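Local structure of N-terminal cyanobactin protease (Planktothrix agardhii NIES-596, 4H6W) at residues A[27-32]-A[123-128]. The protein probably acts as a subtilisin-like serine endopeptidase in prenylagaramide maturation, this chain being the N-terminal protease part of a longer protein. Sequence-based numbering, arbitrary orientation.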
# COMPACT_ATOMS: atom_id res chain seq x y z
N VAL A 27 -2.73 -3.56 8.10
CA VAL A 27 -3.76 -3.28 7.10
C VAL A 27 -4.94 -2.62 7.79
O VAL A 27 -5.62 -3.25 8.60
CB VAL A 27 -4.19 -4.54 6.32
CG1 VAL A 27 -5.30 -4.18 5.34
CG2 VAL A 27 -3.00 -5.17 5.60
N LEU A 28 -5.15 -1.34 7.50
CA LEU A 28 -6.26 -0.59 8.06
C LEU A 28 -7.38 -0.52 7.04
O LEU A 28 -7.32 0.24 6.06
CB LEU A 28 -5.83 0.82 8.50
CG LEU A 28 -5.12 0.94 9.85
CD1 LEU A 28 -3.85 0.10 9.93
CD2 LEU A 28 -4.80 2.40 10.11
N ASP A 29 -8.41 -1.33 7.29
CA ASP A 29 -9.45 -1.59 6.31
C ASP A 29 -10.65 -2.22 7.02
O ASP A 29 -10.84 -2.00 8.22
CB ASP A 29 -8.90 -2.53 5.25
CG ASP A 29 -9.56 -2.34 3.91
OD1 ASP A 29 -8.89 -1.74 3.03
OD2 ASP A 29 -10.73 -2.77 3.74
N GLY A 30 -11.46 -2.98 6.28
CA GLY A 30 -12.55 -3.74 6.89
C GLY A 30 -12.03 -5.03 7.51
O GLY A 30 -10.83 -5.35 7.41
N ILE A 31 -12.94 -5.77 8.14
CA ILE A 31 -12.62 -7.08 8.71
C ILE A 31 -12.22 -8.12 7.64
O ILE A 31 -12.93 -8.32 6.66
CB ILE A 31 -13.76 -7.60 9.62
CG1 ILE A 31 -14.06 -6.56 10.71
CG2 ILE A 31 -13.38 -8.94 10.25
CD1 ILE A 31 -15.24 -6.92 11.60
N VAL A 32 -11.07 -8.75 7.87
CA VAL A 32 -10.45 -9.74 7.00
C VAL A 32 -10.96 -11.14 7.31
O VAL A 32 -11.07 -11.53 8.48
CB VAL A 32 -8.93 -9.70 7.21
CG1 VAL A 32 -8.23 -10.85 6.50
CG2 VAL A 32 -8.38 -8.35 6.74
N ASN A 123 -0.69 0.35 5.65
CA ASN A 123 -1.46 0.39 4.40
C ASN A 123 -2.89 0.91 4.55
O ASN A 123 -3.69 0.34 5.29
CB ASN A 123 -1.50 -1.00 3.76
CG ASN A 123 -2.24 -1.00 2.44
OD1 ASN A 123 -3.48 -1.03 2.40
ND2 ASN A 123 -1.50 -0.95 1.35
N VAL A 124 -3.23 1.97 3.82
CA VAL A 124 -4.57 2.55 3.90
C VAL A 124 -5.17 2.61 2.50
O VAL A 124 -4.93 3.55 1.75
CB VAL A 124 -4.58 3.97 4.54
CG1 VAL A 124 -6.00 4.41 4.85
CG2 VAL A 124 -3.77 4.01 5.82
N SER A 125 -5.96 1.60 2.16
CA SER A 125 -6.59 1.50 0.83
C SER A 125 -7.91 2.27 0.78
O SER A 125 -8.84 1.87 0.12
CB SER A 125 -6.79 0.04 0.45
OG SER A 125 -5.53 -0.57 0.31
N ALA A 126 -7.95 3.37 1.49
CA ALA A 126 -9.13 4.22 1.58
C ALA A 126 -8.64 5.64 1.79
O ALA A 126 -7.45 5.90 1.97
CB ALA A 126 -9.99 3.79 2.76
N GLY A 127 -9.58 6.56 1.76
CA GLY A 127 -9.29 7.93 2.08
C GLY A 127 -10.60 8.65 2.15
O GLY A 127 -11.65 8.07 1.92
N GLN A 128 -10.53 9.93 2.47
CA GLN A 128 -11.71 10.75 2.51
C GLN A 128 -11.43 11.92 1.59
O GLN A 128 -10.35 12.52 1.65
CB GLN A 128 -11.99 11.21 3.94
CG GLN A 128 -13.42 11.61 4.22
CD GLN A 128 -13.57 12.35 5.53
OE1 GLN A 128 -13.47 11.77 6.61
NE2 GLN A 128 -13.83 13.65 5.45
O HOH W 1 -6.24 -0.56 3.81
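One water is gripped by S125 N, L28 O and D29 OD1 where two neighbouring parallel strands of the subtilisin-like fold run out into the predicted active site. The water accepts the N-H of S125, its oxygen 2.7 Å from S125 N. It can donate to L28 O at 2.6 Å and to D29 OD1 at 3.0 Å. Acceptors around it outnumber its two protons, so these two donations need not both be made at once. One step earlier in the sheet, the central strands 24-28 and 121-124 are joined directly: L28 N donates to N123 O at 3.1 Å. V27 and N123 point to one face of the sheet, L28 to the other, against helix 104-116.

D29 belongs to the predicted charge relay system with H64 and S224, the predicted nucleophile; H64 ND1 bonds to D29 OD2, and S224 OG to S125 O. With CG anti to the backbone N (chi1 -151°), the carboxylate of D29 swings across to S125, OD1 stopping 3.8 Å from S125 CB. OD2 also takes the N-H of G30, at 2.7 Å from G30 N, which meets it on the anti side, 20° out of the carboxylate plane. The two bonds at OD2 would hold the carboxylate's rotation, with the water a possible third hold at OD1. An alanine here would probably leave H64 ND1 and G30 N without their shared acceptor, open a gap beside S125 CB and free the imidazole to turn.

In subtilisins the chain beyond the serine at S125 lines the substrate cleft, probably true here too. N123 ND2 bonds to S231 OG on helix 223-243, while N123 OD1 faces S125 OG at 3.0 Å, a possible bond whose proton has another acceptor within reach.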